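Local coordinates for methyl-accepting chemotaxis protein (Vibrio cholerae, PDB 6CEQ), which senses oxygen as a chemoreceptor with two heme-binding PAS domains, the second of which probably contributes its heme pocket to that sensing, at residues I18-L21 against N22-L25; I79-S83 against L84-L88. One frame throughout, in Å; residues are numbered along the deposited sequence.

The two contacts lie at different ends of the five-stranded antiparallel PAS sheet, whose order runs 18-21, 8-12, 100-109, 84-94, 75-81. Contact 1 leaves one outermost strand for the helix that follows; contact 2 is the tight hairpin that joins the other outermost strand, 75-81, to 84-94. Their centres are about 17 Å apart and their nearest atoms about 6 Å, so they do not touch. Contact 2 reaches the heme directly, since its Ile79, Lys80 and Leu88 belong to the heme pocket, whereas the side chain of Leu21 in contact 1 stays about 6 Å from the heme.

Contact 1: I18-L21 against N22-L25; sequences IQYL and NPAL
Leu21 and Leu25 meet methyl to methyl on the buried side of this strand-to-helix corner, Leu21 CD2 lying 3.8 Å from Leu25 CD2. Leu25 turns its CB toward the strand, and with CG anti to the backbone N (chi1 -178°) its CD2 branch reaches both CG and CD2 of Leu21. Between strand and helix stands Asn22, the N-cap. Its OD1 accepts from Leu25 N at 3.0 Å with a fairly straight N-H...O angle of 159°, although the donor sits above the carbonyl plane. The same oxygen also accepts from Leu9 N, while ND2 donates to Thr7 O, so both ends of the amide are engaged and its rotation is fixed. The other side is looser and exposed: the Tyr20 ring stands obliquely beside the turn, with CE2 3.6 Å from Asn22 CA, and its hydroxyl oxygen OH only grazes Pro23 CD at 4.0 Å. Gln19 and Tyr20 both face Met11 in a classic beta bulge at the sheet edge. Leu21 also packs on Leu26 and Leu29 of helix 23-31, and both Leu21 and Leu25 rest on Met10 of the adjoining strand 8-12.

Contact 2: I79-S83 against L84-L88; sequences IKVGS and LEFNL. With HEM (protoporphyrin IX containing Fe), chain D.
Strands 79-81 and 84-88 run antiparallel at 147°, joined by a type II' turn from Val81 to Leu84 and laced by paired backbone bonds between Ile79 and Phe86 and between Val81 and Leu84. Gly82 takes the positive phi of 59° at the first corner of the turn, and water 1 links its O to Leu84 O. On the face that carries Ile79, Val81, Leu84 and Phe86, the Phe86 ring is met at its edge by Val81 CG2, 3.8 Å from CD2, while Ile79 CG1 packs on Phe86 CB at 3.9 Å. That CG1 lies between the backbone N and the carbonyl carbon (chi1 67°), and the extended branch beyond it carries CD1 to Leu88 CD1, 4.0 Å away. The two residues also line the porphyrin: Ile79 CG2 approaches HEM CHA at 3.7 Å, and Leu88 CD1 lies 3.5 Å from HEM C2A. Water 2 binds the heme iron at 2.5 Å. On the other face Lys80 and Glu85 lie side by side, Lys80 CG 4.0 Å from Glu85 CG. Lys80 NZ and Glu85 OE2 are still 5.8 Å apart, too far for a salt bridge. Val81 and Leu84 both rest on Leu36 of helix 33-39. This is a beta hairpin with a two-residue loop, Gly82-Ser83, at the margin of a PAS sheet, with Ile79 and Leu88 contributing side chains to the heme pocket.

Contact 1: I18-L21 against N22-L25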
ATOM      1  N   ILE A  18       7.931   2.756   4.064  1.00 20.40           N
ATOM      2  CA  ILE A  18       6.859   1.964   4.645  1.00 22.15           C
ATOM      3  C   ILE A  18       7.096   1.842   6.143  1.00 24.13           C
ATOM      4  O   ILE A  18       8.205   1.534   6.587  1.00 24.83           O
ATOM      5  CB  ILE A  18       6.783   0.588   3.978  1.00 22.17           C
ATOM      6  CG1 ILE A  18       6.407   0.725   2.501  1.00 21.86           C
ATOM      7  CG2 ILE A  18       5.775  -0.269   4.688  1.00 23.86           C
ATOM      8  CD1 ILE A  18       6.501  -0.585   1.728  1.00 23.00           C
ATOM      9  N   GLN A  19       6.063   2.148   6.923  1.00 20.19           N
ATOM     10  CA  GLN A  19       6.156   2.128   8.377  1.00 22.58           C
ATOM     11  C   GLN A  19       5.451   0.951   9.027  1.00 29.72           C
ATOM     12  O   GLN A  19       5.889   0.502  10.088  1.00 23.27           O
ATOM     13  CB  GLN A  19       5.583   3.425   8.964  1.00 27.18           C
ATOM     14  CG  GLN A  19       6.235   4.688   8.413  1.00 34.09           C
ATOM     15  CD  GLN A  19       7.692   4.811   8.826  1.00 39.72           C
ATOM     16  OE1 GLN A  19       8.583   4.940   7.985  1.00 41.53           O
ATOM     17  NE2 GLN A  19       7.940   4.778  10.131  1.00 55.59           N
ATOM     18  N   TYR A  20       4.371   0.448   8.432  1.00 28.32           N
ATOM     19  CA  TYR A  20       3.556  -0.564   9.090  1.00 22.44           C
ATOM     20  C   TYR A  20       2.679  -1.267   8.064  1.00 24.69           C
ATOM     21  O   TYR A  20       2.134  -0.623   7.165  1.00 18.23           O
ATOM     22  CB  TYR A  20       2.675   0.068  10.181  1.00 18.58           C
ATOM     23  CG  TYR A  20       1.830  -0.926  10.956  1.00 20.59           C
ATOM     24  CD1 TYR A  20       2.402  -1.712  11.942  1.00 21.39           C
ATOM     25  CD2 TYR A  20       0.466  -1.061  10.715  1.00 19.65           C
ATOM     26  CE1 TYR A  20       1.653  -2.628  12.654  1.00 23.21           C
ATOM     27  CE2 TYR A  20      -0.305  -1.982  11.432  1.00 20.27           C
ATOM     28  CZ  TYR A  20       0.303  -2.754  12.402  1.00 22.91           C
ATOM     29  OH  TYR A  20      -0.422  -3.668  13.131  1.00 25.84           O
ATOM     30  N   LEU A  21       2.550  -2.586   8.215  1.00 18.80           N
ATOM     31  CA  LEU A  21       1.543  -3.390   7.534  1.00 17.36           C
ATOM     32  C   LEU A  21       0.720  -4.113   8.585  1.00 17.48           C
ATOM     33  O   LEU A  21       1.286  -4.717   9.503  1.00 20.05           O
ATOM     34  CB  LEU A  21       2.164  -4.417   6.590  1.00 19.16           C
ATOM     35  CG  LEU A  21       2.565  -3.949   5.197  1.00 20.89           C
ATOM     36  CD1 LEU A  21       3.929  -3.305   5.228  1.00 21.31           C
ATOM     37  CD2 LEU A  21       2.561  -5.139   4.256  1.00 24.45           C
ATOM     38  N   ASN A  22      -0.601  -4.075   8.444  1.00 17.27           N
ATOM     39  CA  ASN A  22      -1.446  -4.732   9.423  1.00 17.87           C
ATOM     40  C   ASN A  22      -1.476  -6.240   9.156  1.00 20.61           C
ATOM     41  O   ASN A  22      -0.999  -6.707   8.115  1.00 15.62           O
ATOM     42  CB  ASN A  22      -2.838  -4.081   9.439  1.00 16.00           C
ATOM     43  CG  ASN A  22      -3.791  -4.622   8.390  1.00 20.24           C
ATOM     44  OD1 ASN A  22      -3.390  -5.116   7.335  1.00 17.81           O
ATOM     45  ND2 ASN A  22      -5.089  -4.481   8.668  1.00 23.21           N
ATOM     46  N   PRO A  23      -1.940  -7.039  10.122  1.00 18.01           N
ATOM     47  CA  PRO A  23      -1.813  -8.500   9.963  1.00 17.00           C
ATOM     48  C   PRO A  23      -2.581  -9.054   8.782  1.00 18.31           C
ATOM     49  O   PRO A  23      -2.096  -9.974   8.108  1.00 17.72           O
ATOM     50  CB  PRO A  23      -2.349  -9.044  11.294  1.00 21.06           C
ATOM     51  CG  PRO A  23      -2.126  -7.914  12.272  1.00 20.62           C
ATOM     52  CD  PRO A  23      -2.399  -6.665  11.476  1.00 20.02           C
ATOM     53  N   ALA A  24      -3.783  -8.534   8.524  1.00 15.38           N
ATOM     54  CA  ALA A  24      -4.559  -9.041   7.400  1.00 19.28           C
ATOM     55  C   ALA A  24      -3.796  -8.888   6.092  1.00 18.62           C
ATOM     56  O   ALA A  24      -3.737  -9.824   5.285  1.00 17.17           O
ATOM     57  CB  ALA A  24      -5.907  -8.327   7.334  1.00 20.24           C
ATOM     58  N   LEU A  25      -3.163  -7.731   5.883  1.00 18.20           N
ATOM     59  CA  LEU A  25      -2.399  -7.535   4.654  1.00 16.54           C
ATOM     60  C   LEU A  25      -1.150  -8.411   4.627  1.00 16.77           C
ATOM     61  O   LEU A  25      -0.796  -8.963   3.581  1.00 16.97           O
ATOM     62  CB  LEU A  25      -2.029  -6.062   4.490  1.00 15.25           C
ATOM     63  CG  LEU A  25      -1.266  -5.757   3.203  1.00 19.68           C
ATOM     64  CD1 LEU A  25      -2.075  -6.222   1.988  1.00 17.60           C
ATOM     65  CD2 LEU A  25      -0.988  -4.265   3.133  1.00 17.01           C
TER

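Contact 2: I79-S83 against L84-L88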
ATOM      1  N   ILE A  79      -6.158  -1.010  -8.937  1.00 17.23           N
ATOM      2  CA  ILE A  79      -4.771  -1.266  -9.302  1.00 19.96           C
ATOM      3  C   ILE A  79      -4.566  -2.749  -9.578  1.00 27.43           C
ATOM      4  O   ILE A  79      -5.241  -3.612  -9.010  1.00 22.98           O
ATOM      5  CB  ILE A  79      -3.777  -0.774  -8.226  1.00 17.10           C
ATOM      6  CG1 ILE A  79      -3.906  -1.585  -6.936  1.00 21.00           C
ATOM      7  CG2 ILE A  79      -3.987   0.722  -7.950  1.00 21.04           C
ATOM      8  CD1 ILE A  79      -2.745  -1.361  -5.988  1.00 19.88           C
ATOM      9  N   LYS A  80      -3.642  -3.031 -10.493  1.00 23.86           N
ATOM     10  CA  LYS A  80      -3.174  -4.379 -10.779  1.00 22.44           C
ATOM     11  C   LYS A  80      -1.785  -4.540 -10.193  1.00 23.16           C
ATOM     12  O   LYS A  80      -0.896  -3.729 -10.468  1.00 26.60           O
ATOM     13  CB  LYS A  80      -3.129  -4.655 -12.285  1.00 28.01           C
ATOM     14  CG  LYS A  80      -4.478  -4.640 -12.957  1.00 40.53           C
ATOM     15  CD  LYS A  80      -4.406  -4.984 -14.435  1.00 59.20           C
ATOM     16  CE  LYS A  80      -5.801  -4.944 -15.059  1.00 60.57           C
ATOM     17  NZ  LYS A  80      -5.781  -5.160 -16.530  1.00 60.93           N
ATOM     18  N   VAL A  81      -1.615  -5.558  -9.360  1.00 21.64           N
ATOM     19  CA  VAL A  81      -0.340  -5.874  -8.733  1.00 23.84           C
ATOM     20  C   VAL A  81      -0.005  -7.280  -9.208  1.00 28.66           C
ATOM     21  O   VAL A  81      -0.491  -8.266  -8.642  1.00 26.17           O
ATOM     22  CB  VAL A  81      -0.409  -5.789  -7.203  1.00 26.92           C
ATOM     23  CG1 VAL A  81       0.963  -5.947  -6.593  1.00 30.17           C
ATOM     24  CG2 VAL A  81      -1.026  -4.472  -6.784  1.00 25.04           C
ATOM     25  N   GLY A  82       0.809  -7.385 -10.253  1.00 27.11           N
ATOM     26  CA  GLY A  82       0.942  -8.670 -10.918  1.00 26.64           C
ATOM     27  C   GLY A  82      -0.414  -9.119 -11.422  1.00 31.73           C
ATOM     28  O   GLY A  82      -1.138  -8.358 -12.073  1.00 31.94           O
ATOM     29  N   SER A  83      -0.783 -10.360 -11.105  1.00 30.66           N
ATOM     30  CA  SER A  83      -2.096 -10.890 -11.455  1.00 29.78           C
ATOM     31  C   SER A  83      -3.152 -10.600 -10.395  1.00 31.80           C
ATOM     32  O   SER A  83      -4.297 -11.043 -10.545  1.00 34.10           O
ATOM     33  CB  SER A  83      -2.013 -12.401 -11.702  1.00 34.35           C
ATOM     34  OG  SER A  83      -1.644 -13.092 -10.524  1.00 36.92           O
ATOM     35  N   LEU A  84      -2.803  -9.880  -9.336  1.00 23.81           N
ATOM     36  CA  LEU A  84      -3.778  -9.491  -8.333  1.00 24.31           C
ATOM     37  C   LEU A  84      -4.439  -8.181  -8.749  1.00 22.90           C
ATOM     38  O   LEU A  84      -3.914  -7.426  -9.571  1.00 21.47           O
ATOM     39  CB  LEU A  84      -3.116  -9.334  -6.966  1.00 21.77           C
ATOM     40  CG  LEU A  84      -2.172 -10.474  -6.573  1.00 25.93           C
ATOM     41  CD1 LEU A  84      -1.554 -10.213  -5.213  1.00 26.89           C
ATOM     42  CD2 LEU A  84      -2.907 -11.810  -6.604  1.00 28.04           C
ATOM     43  N   GLU A  85      -5.601  -7.917  -8.158  1.00 20.92           N
ATOM     44  CA  GLU A  85      -6.347  -6.692  -8.412  1.00 17.69           C
ATOM     45  C   GLU A  85      -6.906  -6.187  -7.093  1.00 21.46           C
ATOM     46  O   GLU A  85      -7.417  -6.977  -6.299  1.00 18.39           O
ATOM     47  CB  GLU A  85      -7.505  -6.937  -9.386  1.00 25.14           C
ATOM     48  CG  GLU A  85      -7.238  -6.575 -10.826  1.00 50.15           C
ATOM     49  CD  GLU A  85      -8.506  -6.622 -11.662  1.00 71.58           C
ATOM     50  OE1 GLU A  85      -8.848  -7.715 -12.169  1.00 72.32           O
ATOM     51  OE2 GLU A  85      -9.173  -5.573 -11.795  1.00 73.04           O
ATOM     52  N   PHE A  86      -6.822  -4.873  -6.869  1.00 20.11           N
ATOM     53  CA  PHE A  86      -7.295  -4.272  -5.630  1.00 16.78           C
ATOM     54  C   PHE A  86      -8.056  -2.992  -5.922  1.00 21.07           C
ATOM     55  O   PHE A  86      -7.733  -2.264  -6.864  1.00 20.90           O
ATOM     56  CB  PHE A  86      -6.149  -3.918  -4.672  1.00 19.27           C
ATOM     57  CG  PHE A  86      -5.350  -5.092  -4.225  1.00 17.98           C
ATOM     58  CD1 PHE A  86      -5.757  -5.837  -3.134  1.00 18.56           C
ATOM     59  CD2 PHE A  86      -4.197  -5.461  -4.898  1.00 24.37           C
ATOM     60  CE1 PHE A  86      -5.019  -6.936  -2.716  1.00 21.62           C
ATOM     61  CE2 PHE A  86      -3.455  -6.559  -4.481  1.00 27.72           C
ATOM     62  CZ  PHE A  86      -3.869  -7.295  -3.394  1.00 23.56           C
ATOM     63  N   ASN A  87      -9.047  -2.700  -5.083  1.00 17.41           N
ATOM     64  CA  ASN A  87      -9.584  -1.351  -5.001  1.00 17.38           C
ATOM     65  C   ASN A  87      -8.811  -0.612  -3.920  1.00 17.21           C
ATOM     66  O   ASN A  87      -8.809  -1.029  -2.757  1.00 18.24           O
ATOM     67  CB  ASN A  87     -11.082  -1.345  -4.703  1.00 16.92           C
ATOM     68  CG  ASN A  87     -11.699   0.039  -4.868  1.00 21.81           C
ATOM     69  OD1 ASN A  87     -11.025   0.995  -5.271  1.00 20.03           O
ATOM     70  ND2 ASN A  87     -12.989   0.152  -4.556  1.00 19.10           N
ATOM     71  N   LEU A  88      -8.127   0.458  -4.310  1.00 17.14           N
ATOM     72  CA  LEU A  88      -7.192   1.157  -3.443  1.00 17.44           C
ATOM     73  C   LEU A  88      -7.806   2.428  -2.880  1.00 19.23           C
ATOM     74  O   LEU A  88      -8.447   3.198  -3.604  1.00 19.01           O
ATOM     75  CB  LEU A  88      -5.913   1.511  -4.212  1.00 16.46           C
ATOM     76  CG  LEU A  88      -4.865   2.399  -3.534  1.00 20.05           C
ATOM     77  CD1 LEU A  88      -3.481   1.982  -4.014  1.00 16.74           C
ATOM     78  CD2 LEU A  88      -5.084   3.889  -3.819  1.00 19.84           C
TER
HETATM   79  CHA HEM D 401      -0.519   1.706  -6.986  1.00 15.68           C
HETATM   80  CHB HEM D 401       0.793   4.247  -3.077  1.00 18.23           C
HETATM   81  CHC HEM D 401       2.727   0.130  -1.292  1.00 17.78           C
HETATM   82  CHD HEM D 401       2.966  -1.484  -5.855  1.00 20.13           C
HETATM   83  C1A HEM D 401      -0.449   2.681  -6.016  1.00 21.77           C
HETATM   84  C2A HEM D 401      -1.258   3.833  -5.971  1.00 19.70           C
HETATM   85  C3A HEM D 401      -0.897   4.554  -4.876  1.00 21.09           C
HETATM   86  C4A HEM D 401       0.146   3.858  -4.233  1.00 20.82           C
HETATM   87  CMA HEM D 401      -1.500   5.863  -4.434  1.00 21.72           C
HETATM   88  CAA HEM D 401      -2.334   4.200  -6.959  1.00 17.89           C
HETATM   89  CBA HEM D 401      -1.690   4.746  -8.235  1.00 21.96           C
HETATM   90  CGA HEM D 401      -2.751   4.958  -9.283  1.00 31.32           C
HETATM   91  O1A HEM D 401      -3.765   4.226  -9.302  1.00 26.50           O
HETATM   92  O2A HEM D 401      -2.619   5.866 -10.132  1.00 24.62           O
HETATM   93  C1B HEM D 401       1.369   3.292  -2.226  1.00 17.83           C
HETATM   94  C2B HEM D 401       1.668   3.560  -0.863  1.00 19.17           C
HETATM   95  C3B HEM D 401       2.210   2.423  -0.339  1.00 23.30           C
HETATM   96  C4B HEM D 401       2.235   1.432  -1.439  1.00 19.54           C
HETATM   97  CMB HEM D 401       1.430   4.857  -0.134  1.00 23.06           C
HETATM   98  CAB HEM D 401       2.677   2.222   1.045  1.00 25.29           C
HETATM   99  CBB HEM D 401       1.947   2.664   2.064  1.00 22.05           C
HETATM  100  C1C HEM D 401       2.996  -0.688  -2.384  1.00 21.93           C
HETATM  101  C2C HEM D 401       3.620  -1.945  -2.351  1.00 20.91           C
HETATM  102  C3C HEM D 401       3.689  -2.407  -3.658  1.00 20.50           C
HETATM  103  C4C HEM D 401       3.097  -1.416  -4.489  1.00 19.52           C
HETATM  104  CMC HEM D 401       4.123  -2.659  -1.123  1.00 17.27           C
HETATM  105  CAC HEM D 401       4.266  -3.689  -4.101  1.00 20.99           C
HETATM  106  CBC HEM D 401       4.063  -4.793  -3.389  1.00 33.42           C
HETATM  107  C1D HEM D 401       1.959  -0.770  -6.508  1.00 16.61           C
HETATM  108  C2D HEM D 401       1.489  -1.127  -7.852  1.00 21.53           C
HETATM  109  C3D HEM D 401       0.523  -0.243  -8.164  1.00 19.07           C
HETATM  110  C4D HEM D 401       0.396   0.657  -7.011  1.00 16.88           C
HETATM  111  CMD HEM D 401       1.991  -2.259  -8.712  1.00 19.79           C
HETATM  112  CAD HEM D 401      -0.270  -0.189  -9.442  1.00 22.40           C
HETATM  113  CBD HEM D 401       0.678   0.019 -10.624  1.00 31.11           C
HETATM  114  CGD HEM D 401       1.476   1.280 -10.415  1.00 35.39           C
HETATM  115  O1D HEM D 401       2.714   1.217 -10.252  1.00 27.03           O
HETATM  116  O2D HEM D 401       0.900   2.391 -10.404  1.00 52.07           O
HETATM  117  NA  HEM D 401       0.405   2.715  -4.942  1.00 14.51           N
HETATM  118  NB  HEM D 401       1.716   2.032  -2.525  1.00 18.46           N
HETATM  119  NC  HEM D 401       2.689  -0.389  -3.681  1.00 16.69           N
HETATM  120  ND  HEM D 401       1.275   0.295  -6.063  1.00 19.67           N
HETATM  121 FE   HEM D 401       1.481   1.141  -4.414  1.00 19.08          FE
HETATM  122  O   HOH W   1      -4.198  -8.106 -12.359  1.00 36.96           O
HETATM  123  O   HOH W   2      -0.470  -0.116  -3.351  1.00 18.86           O